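Local coordinates for uncharacterized protein (PDB 3LUU), which is of unknown function but binds a zinc ion and belongs to the family named after the N-terminal domain of gamma-butyrobetaine hydroxylase, at residues Thr34-Arg39 / Gly60-Ser65; His74-Leu79 / Ile89-Tyr94. One frame throughout, in Å; residues are numbered along the deposited sequence.

Overall arrangement
The two contacts illustrate how a small domain joins a metal-bearing helix to a sheet. Contact 1 sets that helix against the loop 60-65, and contact 2 pairs two strands and leads into helix 92-98; their centres lie about 17 Å apart, on opposite sides of the chain's centre. Leu38 links them: its CD1 is 3.9 Å from Leu79 CD1, and its O is 3.4 Å from Phe90 CZ. Zinc is bound by His37 of contact 1 together with Glu41 and Glu101. Contact 2 supplies no ligand, yet the side chain of Phe90 lies about 9 Å from the ion and about 5 Å from that of Glu41.

Contact 1 of 2, residues Thr34-Arg39 / Gly60-Ser65; sequences TFEHLR and GKEHVS. With ZN (zinc ion), chain B.
Arg39 and Glu36 of the short helix 35-40 meet the loop before strand 66-72 in a surface contact of methylenes and one bridging water, close to the zinc site. Its centre is a layering of two cationic side chains. CG of Arg39, anti to the backbone N (chi1 -180°), touches Lys61 CG at 3.8 Å and Val64 CG1 at 3.9 Å. Farther out, Lys61 CE lies over one face of the guanidinium, 3.8 Å from Arg39 NH2. The like charges tolerate this closeness probably because Asp83 forms salt bridges with Arg39 NE and Lys61 NZ alike. An alanine in place of Arg39 would probably open a gap beside Val64 and leave Asp83 with Lys61 alone of these two mates. The extended Glu36 side chain brings OE2 to a water at 2.8 Å, from which it accepts and which in turn accepts from Lys61 N. That oxygen also rests 3.6 Å from Glu62 CB. At the other end, Phe35 CD2 packs against Ser65 CA at 3.6 Å. The helix itself opens with an N-cap, Thr34 OG1 accepting from His37 N, and His37 NE2 binds zinc at 2.0 Å together with Glu41 and Glu101. Among the neighbouring elements, Arg39 and Val64 touch Phe81 of strand 76-81, while Phe35 and Leu38 pack on Met21 of strand 20-25 and Leu38 reaches helix 92-98.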
ATOM      1  N   THR A  34       3.057  -4.612  -4.726  1.00 13.63           N
ATOM      2  CA  THR A  34       3.632  -5.699  -3.918  1.00 13.07           C
ATOM      3  C   THR A  34       3.823  -5.245  -2.461  1.00 12.89           C
ATOM      4  O   THR A  34       4.133  -4.069  -2.155  1.00 14.69           O
ATOM      5  CB  THR A  34       4.978  -6.245  -4.463  1.00 11.58           C
ATOM      6  OG1 THR A  34       5.958  -5.221  -4.403  1.00 13.36           O
ATOM      7  CG2 THR A  34       4.837  -6.779  -5.903  1.00 14.85           C
ATOM      8  N   PHE A  35       3.654  -6.193  -1.550  1.00 13.92           N
ATOM      9  CA  PHE A  35       3.971  -5.939  -0.140  1.00 13.33           C
ATOM     10  C   PHE A  35       5.387  -5.388   0.026  1.00 12.83           C
ATOM     11  O   PHE A  35       5.628  -4.488   0.842  1.00 15.39           O
ATOM     12  CB  PHE A  35       3.816  -7.245   0.649  1.00 13.28           C
ATOM     13  CG  PHE A  35       2.378  -7.726   0.789  1.00 12.86           C
ATOM     14  CD1 PHE A  35       1.296  -6.932   0.433  1.00 17.90           C
ATOM     15  CD2 PHE A  35       2.100  -8.958   1.355  1.00 15.85           C
ATOM     16  CE1 PHE A  35      -0.005  -7.368   0.586  1.00 15.43           C
ATOM     17  CE2 PHE A  35       0.761  -9.385   1.518  1.00 20.75           C
ATOM     18  CZ  PHE A  35      -0.274  -8.568   1.143  1.00 14.46           C
ATOM     19  N   GLU A  36       6.328  -5.953  -0.733  1.00 12.97           N
ATOM     20  CA  GLU A  36       7.717  -5.519  -0.700  1.00 14.98           C
ATOM     21  C   GLU A  36       7.846  -4.049  -1.047  1.00 14.30           C
ATOM     22  O   GLU A  36       8.512  -3.312  -0.358  1.00 14.60           O
ATOM     23  CB  GLU A  36       8.531  -6.305  -1.702  1.00 14.73           C
ATOM     24  CG  GLU A  36      10.000  -5.905  -1.739  1.00 16.34           C
ATOM     25  CD  GLU A  36      10.776  -6.539  -2.894  1.00 13.73           C
ATOM     26  OE1 GLU A  36      10.174  -6.866  -3.949  1.00 15.19           O
ATOM     27  OE2 GLU A  36      12.006  -6.717  -2.723  1.00 14.88           O
ATOM     28  N   HIS A  37       7.249  -3.660  -2.170  1.00 15.37           N
ATOM     29  CA  HIS A  37       7.266  -2.275  -2.645  1.00 15.50           C
ATOM     30  C   HIS A  37       6.687  -1.322  -1.606  1.00 14.91           C
ATOM     31  O   HIS A  37       7.304  -0.306  -1.270  1.00 15.02           O
ATOM     32  CB  HIS A  37       6.521  -2.207  -3.976  1.00 14.95           C
ATOM     33  CG  HIS A  37       6.651  -0.910  -4.707  1.00 16.90           C
ATOM     34  ND1 HIS A  37       5.889  -0.618  -5.815  1.00 18.36           N
ATOM     35  CD2 HIS A  37       7.457   0.154  -4.516  1.00 18.43           C
ATOM     36  CE1 HIS A  37       6.215   0.574  -6.268  1.00 21.61           C
ATOM     37  NE2 HIS A  37       7.155   1.066  -5.493  1.00 16.44           N
ATOM     38  N   LEU A  38       5.543  -1.692  -1.047  1.00 14.82           N
ATOM     39  CA  LEU A  38       4.910  -0.887  -0.004  1.00 14.49           C
ATOM     40  C   LEU A  38       5.843  -0.706   1.217  1.00 14.59           C
ATOM     41  O   LEU A  38       5.987   0.391   1.778  1.00 15.97           O
ATOM     42  CB  LEU A  38       3.571  -1.525   0.414  1.00 15.71           C
ATOM     43  CG  LEU A  38       2.439  -1.488  -0.622  1.00 15.77           C
ATOM     44  CD1 LEU A  38       1.391  -2.522  -0.259  1.00 12.57           C
ATOM     45  CD2 LEU A  38       1.826  -0.096  -0.711  1.00 16.38           C
ATOM     46  N   ARG A  39       6.499  -1.784   1.608  1.00 14.88           N
ATOM     47  CA  ARG A  39       7.398  -1.722   2.740  1.00 15.68           C
ATOM     48  C   ARG A  39       8.609  -0.838   2.463  1.00 15.18           C
ATOM     49  O   ARG A  39       8.995  -0.029   3.311  1.00 13.67           O
ATOM     50  CB  ARG A  39       7.808  -3.147   3.151  1.00 12.68           C
ATOM     51  CG  ARG A  39       8.755  -3.242   4.341  1.00 16.67           C
ATOM     52  CD  ARG A  39       8.189  -2.610   5.581  1.00 18.66           C
ATOM     53  NE  ARG A  39       9.191  -2.528   6.625  1.00 20.04           N
ATOM     54  CZ  ARG A  39      10.016  -1.501   6.824  1.00 28.36           C
ATOM     55  NH1 ARG A  39       9.979  -0.429   6.055  1.00 22.84           N
ATOM     56  NH2 ARG A  39      10.899  -1.549   7.808  1.00 28.49           N
ATOM     57  N   GLY A  60      16.294  -5.741   1.142  1.00 14.95           N
ATOM     58  CA  GLY A  60      16.043  -6.758   2.175  1.00 17.34           C
ATOM     59  C   GLY A  60      14.618  -6.982   2.666  1.00 16.05           C
ATOM     60  O   GLY A  60      14.413  -7.575   3.744  1.00 13.76           O
ATOM     61  N   LYS A  61      13.615  -6.548   1.897  1.00 15.31           N
ATOM     62  CA  LYS A  61      12.228  -6.668   2.357  1.00 16.14           C
ATOM     63  C   LYS A  61      11.376  -7.574   1.468  1.00 14.61           C
ATOM     64  O   LYS A  61      10.165  -7.548   1.563  1.00 15.39           O
ATOM     65  CB  LYS A  61      11.578  -5.287   2.507  1.00 14.45           C
ATOM     66  CG  LYS A  61      12.257  -4.341   3.517  1.00 19.84           C
ATOM     67  CD  LYS A  61      12.277  -4.944   4.957  1.00 21.83           C
ATOM     68  CE  LYS A  61      13.045  -4.045   5.990  1.00 30.09           C
ATOM     69  NZ  LYS A  61      13.175  -4.701   7.369  1.00 37.78           N
ATOM     70  N   GLU A  62      12.020  -8.414   0.661  1.00 15.20           N
ATOM     71  CA  GLU A  62      11.284  -9.279  -0.257  1.00 17.32           C
ATOM     72  C   GLU A  62      10.371 -10.305   0.439  1.00 16.25           C
ATOM     73  O   GLU A  62       9.367 -10.744  -0.124  1.00 13.89           O
ATOM     74  CB  GLU A  62      12.212  -9.964  -1.257  1.00 18.57           C
ATOM     75  CG  GLU A  62      13.168 -11.002  -0.691  1.00 20.50           C
ATOM     76  CD  GLU A  62      14.506 -10.410  -0.278  1.00 20.10           C
ATOM     77  OE1 GLU A  62      14.568  -9.185  -0.012  1.00 19.15           O
ATOM     78  OE2 GLU A  62      15.494 -11.177  -0.237  1.00 27.05           O
ATOM     79  N   HIS A  63      10.712 -10.666   1.671  1.00 15.95           N
ATOM     80  CA  HIS A  63       9.898 -11.621   2.411  1.00 21.04           C
ATOM     81  C   HIS A  63       8.922 -10.975   3.376  1.00 23.61           C
ATOM     82  O   HIS A  63       8.168 -11.680   4.058  1.00 25.08           O
ATOM     83  CB  HIS A  63      10.787 -12.660   3.088  1.00 23.98           C
ATOM     84  CG  HIS A  63      11.264 -13.732   2.140  1.00 36.93           C
ATOM     85  ND1 HIS A  63      12.590 -13.895   1.790  1.00 48.62           N
ATOM     86  CD2 HIS A  63      10.578 -14.677   1.450  1.00 51.80           C
ATOM     87  CE1 HIS A  63      12.701 -14.902   0.944  1.00 54.34           C
ATOM     88  NE2 HIS A  63      11.494 -15.392   0.717  1.00 55.60           N
ATOM     89  N   VAL A  64       8.835  -9.647   3.371  1.00 19.86           N
ATOM     90  CA  VAL A  64       7.936  -8.959   4.303  1.00 20.01           C
ATOM     91  C   VAL A  64       6.484  -9.051   3.781  1.00 21.49           C
ATOM     92  O   VAL A  64       6.244  -9.090   2.547  1.00 24.93           O
ATOM     93  CB  VAL A  64       8.477  -7.525   4.594  1.00 20.96           C
ATOM     94  CG1 VAL A  64       7.560  -6.756   5.481  1.00 13.53           C
ATOM     95  CG2 VAL A  64       9.923  -7.661   5.274  1.00 24.34           C
ATOM     96  N   SER A  65       5.524  -9.209   4.699  1.00 18.37           N
ATOM     97  CA  SER A  65       4.129  -9.189   4.310  1.00 21.07           C
ATOM     98  C   SER A  65       3.348  -8.118   5.065  1.00 20.00           C
ATOM     99  O   SER A  65       3.784  -7.632   6.094  1.00 15.10           O
ATOM    100  CB  SER A  65       3.487 -10.568   4.486  1.00 21.70           C
ATOM    101  OG  SER A  65       3.359 -10.877   5.854  1.00 32.55           O
TER
HETATM  102 ZN    ZN B 101       8.272   2.704  -5.956  1.00 24.27          ZN
HETATM  103  O   HOH W   1      13.400  -5.420  -0.711  1.00 14.45           O

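Contact 2 of 2, residues His74-Leu79 / Ile89-Tyr94; sequences HYAVQL and IFTWEY
Val77 and Phe90 pair across a beta hairpin whose second strand runs straight into helix 92-98. Strands 76-79 and 89-91 run at 149° to each other, and these two residues form the hydrogen-bonded pair: Phe90 N gives to Val77 O at 2.7 Å, and Val77 N gives back to Phe90 O. Past Thr91, whose OG1 caps the helix by accepting from Tyr94 N, one further main-chain bond, Trp92 N to Tyr75 O, ties the first turn of the helix to the hairpin.

From CB, the Trp92 side chain passes the Tyr75 carbonyl, CB and CG both lying near Tyr75 O. Its CG is anti to its own carbonyl carbon (chi1 -56°), and CD1 comes within 3.2 Å of Tyr75 O, which sits over one face of the indole. NE1 donates to His74 O at 2.8 Å; this oxygen lies in the ring plane, although NE1 stands above the carbonyl plane of His74. Ala76 N lies over a face of the indole, toward the rim. Farther on, CZ2 approaches Ala76 O and CZ3 lies by both Val77 methyls. At the far end CH2 presses on Val77 CG1 at 3.3 Å, the two side chains crossing at about a right angle. The NE1 bond at one end and Val77 at the other probably limit the ring's rotation.

Beside Val77, on the same side of the sheet, Leu79 CD1 makes a CH-pi contact with Phe90, 3.9 Å from the ring centroid. On the other side Ile89 CG2 packs tightly on Ala76 CB, 3.5 Å away, and Ile89 CD1 touches Gln78 CB. Tyr75 and Ala76 make a classic beta bulge opposite Val72 of strand 66-72. Strand 76-81 is central in this three-stranded sheet: Val77 and Leu79 touch Val69, while Val77 and Phe90 pack on Leu95 of helix 92-98.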
ATOM      1  N   HIS A  74     -10.812   8.928   6.468  1.00 22.49           N
ATOM      2  CA  HIS A  74     -11.199   8.650   5.093  1.00 24.33           C
ATOM      3  C   HIS A  74     -10.063   8.831   4.101  1.00 22.96           C
ATOM      4  O   HIS A  74     -10.249   8.609   2.925  1.00 25.71           O
ATOM      5  CB  HIS A  74     -12.349   9.587   4.697  1.00 28.37           C
ATOM      6  CG  HIS A  74     -13.634   9.281   5.401  1.00 38.05           C
ATOM      7  ND1 HIS A  74     -14.217   8.030   5.367  1.00 50.82           N
ATOM      8  CD2 HIS A  74     -14.452  10.060   6.150  1.00 50.30           C
ATOM      9  CE1 HIS A  74     -15.334   8.050   6.075  1.00 54.01           C
ATOM     10  NE2 HIS A  74     -15.503   9.271   6.553  1.00 54.43           N
ATOM     11  N   TYR A  75      -8.883   9.220   4.552  1.00 21.34           N
ATOM     12  CA  TYR A  75      -7.848   9.690   3.639  1.00 21.85           C
ATOM     13  C   TYR A  75      -6.675   8.734   3.523  1.00 18.34           C
ATOM     14  O   TYR A  75      -5.858   8.865   2.604  1.00 18.96           O
ATOM     15  CB  TYR A  75      -7.348  11.078   4.080  1.00 21.71           C
ATOM     16  CG  TYR A  75      -6.444  11.075   5.334  1.00 32.70           C
ATOM     17  CD1 TYR A  75      -6.984  11.050   6.627  1.00 32.78           C
ATOM     18  CD2 TYR A  75      -5.045  11.117   5.217  1.00 35.61           C
ATOM     19  CE1 TYR A  75      -6.138  11.054   7.777  1.00 41.57           C
ATOM     20  CE2 TYR A  75      -4.195  11.109   6.361  1.00 40.18           C
ATOM     21  CZ  TYR A  75      -4.744  11.077   7.637  1.00 42.24           C
ATOM     22  OH  TYR A  75      -3.899  11.076   8.747  1.00 35.89           O
ATOM     23  N   ALA A  76      -6.564   7.764   4.429  1.00 18.89           N
ATOM     24  CA  ALA A  76      -5.388   6.908   4.417  1.00 15.36           C
ATOM     25  C   ALA A  76      -5.663   5.506   4.975  1.00 15.40           C
ATOM     26  O   ALA A  76      -6.774   5.194   5.414  1.00 14.07           O
ATOM     27  CB  ALA A  76      -4.272   7.601   5.182  1.00 14.17           C
ATOM     28  N   VAL A  77      -4.660   4.642   4.857  1.00 16.71           N
ATOM     29  CA  VAL A  77      -4.628   3.360   5.548  1.00 17.96           C
ATOM     30  C   VAL A  77      -3.272   3.222   6.273  1.00 18.92           C
ATOM     31  O   VAL A  77      -2.233   3.712   5.812  1.00 20.46           O
ATOM     32  CB  VAL A  77      -4.816   2.078   4.635  1.00 18.17           C
ATOM     33  CG1 VAL A  77      -6.287   1.835   4.314  1.00 22.28           C
ATOM     34  CG2 VAL A  77      -3.888   2.093   3.374  1.00 19.59           C
ATOM     35  N   GLN A  78      -3.314   2.539   7.404  1.00 16.76           N
ATOM     36  CA  GLN A  78      -2.134   2.187   8.148  1.00 17.10           C
ATOM     37  C   GLN A  78      -1.847   0.739   7.761  1.00 15.46           C
ATOM     38  O   GLN A  78      -2.730  -0.137   7.884  1.00 15.64           O
ATOM     39  CB  GLN A  78      -2.431   2.270   9.634  1.00 16.14           C
ATOM     40  CG  GLN A  78      -1.250   1.958  10.539  1.00 18.37           C
ATOM     41  CD  GLN A  78      -1.645   1.836  12.013  1.00 23.38           C
ATOM     42  OE1 GLN A  78      -2.696   1.244  12.377  1.00 26.01           O
ATOM     43  NE2 GLN A  78      -0.789   2.347  12.872  1.00 30.73           N
ATOM     44  N   LEU A  79      -0.635   0.468   7.312  1.00 14.08           N
ATOM     45  CA  LEU A  79      -0.255  -0.911   6.988  1.00 13.43           C
ATOM     46  C   LEU A  79       0.620  -1.449   8.125  1.00 15.13           C
ATOM     47  O   LEU A  79       1.532  -0.765   8.598  1.00 16.16           O
ATOM     48  CB  LEU A  79       0.465  -1.005   5.648  1.00 14.72           C
ATOM     49  CG  LEU A  79      -0.232  -0.480   4.402  1.00 17.57           C
ATOM     50  CD1 LEU A  79       0.560  -0.875   3.182  1.00 19.52           C
ATOM     51  CD2 LEU A  79      -1.687  -0.948   4.344  1.00 16.07           C
ATOM     52  N   ILE A  89       1.555   5.284   7.461  1.00 22.57           N
ATOM     53  CA  ILE A  89       0.215   5.728   7.089  1.00 23.18           C
ATOM     54  C   ILE A  89       0.375   6.063   5.618  1.00 21.62           C
ATOM     55  O   ILE A  89       1.237   6.851   5.249  1.00 21.72           O
ATOM     56  CB  ILE A  89      -0.256   6.951   7.878  1.00 23.54           C
ATOM     57  CG1 ILE A  89      -0.281   6.651   9.394  1.00 30.89           C
ATOM     58  CG2 ILE A  89      -1.624   7.442   7.396  1.00 20.72           C
ATOM     59  CD1 ILE A  89      -1.313   5.628   9.834  1.00 24.83           C
ATOM     60  N   PHE A  90      -0.409   5.402   4.781  1.00 20.31           N
ATOM     61  CA  PHE A  90      -0.335   5.582   3.341  1.00 20.29           C
ATOM     62  C   PHE A  90      -1.601   6.291   2.909  1.00 19.80           C
ATOM     63  O   PHE A  90      -2.705   5.722   3.026  1.00 21.30           O
ATOM     64  CB  PHE A  90      -0.279   4.246   2.623  1.00 19.89           C
ATOM     65  CG  PHE A  90       1.004   3.476   2.820  1.00 18.97           C
ATOM     66  CD1 PHE A  90       1.292   2.886   4.042  1.00 18.07           C
ATOM     67  CD2 PHE A  90       1.874   3.270   1.756  1.00 21.92           C
ATOM     68  CE1 PHE A  90       2.432   2.140   4.220  1.00 24.82           C
ATOM     69  CE2 PHE A  90       3.038   2.534   1.948  1.00 15.62           C
ATOM     70  CZ  PHE A  90       3.305   1.978   3.180  1.00 15.45           C
ATOM     71  N   THR A  91      -1.463   7.504   2.383  1.00 17.96           N
ATOM     72  CA  THR A  91      -2.633   8.187   1.856  1.00 15.11           C
ATOM     73  C   THR A  91      -3.019   7.517   0.533  1.00 17.87           C
ATOM     74  O   THR A  91      -2.184   6.888  -0.131  1.00 16.26           O
ATOM     75  CB  THR A  91      -2.414   9.671   1.631  1.00 15.30           C
ATOM     76  OG1 THR A  91      -1.456   9.884   0.583  1.00 20.46           O
ATOM     77  CG2 THR A  91      -1.928  10.339   2.912  1.00 20.20           C
ATOM     78  N   TRP A  92      -4.290   7.643   0.169  1.00 18.14           N
ATOM     79  CA  TRP A  92      -4.788   7.171  -1.119  1.00 20.05           C
ATOM     80  C   TRP A  92      -3.989   7.756  -2.293  1.00 19.22           C
ATOM     81  O   TRP A  92      -3.605   7.029  -3.205  1.00 20.36           O
ATOM     82  CB  TRP A  92      -6.273   7.497  -1.271  1.00 21.55           C
ATOM     83  CG  TRP A  92      -7.128   6.949  -0.166  1.00 21.93           C
ATOM     84  CD1 TRP A  92      -8.055   7.638   0.561  1.00 27.02           C
ATOM     85  CD2 TRP A  92      -7.140   5.610   0.336  1.00 24.02           C
ATOM     86  NE1 TRP A  92      -8.644   6.810   1.482  1.00 28.80           N
ATOM     87  CE2 TRP A  92      -8.103   5.561   1.372  1.00 25.08           C
ATOM     88  CE3 TRP A  92      -6.456   4.435  -0.001  1.00 24.17           C
ATOM     89  CZ2 TRP A  92      -8.385   4.391   2.083  1.00 20.07           C
ATOM     90  CZ3 TRP A  92      -6.744   3.266   0.706  1.00 30.88           C
ATOM     91  CH2 TRP A  92      -7.695   3.263   1.739  1.00 26.54           C
ATOM     92  N   GLU A  93      -3.694   9.048  -2.223  1.00 17.85           N
ATOM     93  CA  GLU A  93      -2.904   9.733  -3.226  1.00 17.57           C
ATOM     94  C   GLU A  93      -1.519   9.086  -3.363  1.00 18.89           C
ATOM     95  O   GLU A  93      -1.057   8.806  -4.464  1.00 17.29           O
ATOM     96  CB  GLU A  93      -2.805  11.243  -2.903  1.00 19.34           C
ATOM     97  CG  GLU A  93      -2.806  12.151  -4.101  1.00 26.98           C
ATOM     98  N   TYR A  94      -0.861   8.841  -2.236  1.00 18.26           N
ATOM     99  CA  TYR A  94       0.443   8.181  -2.225  1.00 18.10           C
ATOM    100  C   TYR A  94       0.401   6.764  -2.822  1.00 16.67           C
ATOM    101  O   TYR A  94       1.258   6.411  -3.607  1.00 15.25           O
ATOM    102  CB  TYR A  94       0.957   8.094  -0.803  1.00 18.44           C
ATOM    103  CG  TYR A  94       2.373   7.642  -0.669  1.00 20.62           C
ATOM    104  CD1 TYR A  94       3.410   8.407  -1.161  1.00 35.37           C
ATOM    105  CD2 TYR A  94       2.683   6.488  -0.029  1.00 22.74           C
ATOM    106  CE1 TYR A  94       4.707   8.003  -1.036  1.00 34.67           C
ATOM    107  CE2 TYR A  94       3.988   6.082   0.109  1.00 22.07           C
ATOM    108  CZ  TYR A  94       4.985   6.838  -0.389  1.00 24.58           C
ATOM    109  OH  TYR A  94       6.286   6.431  -0.221  1.00 31.30           O
TER
HETATM  110  O   HOH W   2      -5.511  10.694  -0.134  1.00 36.73           O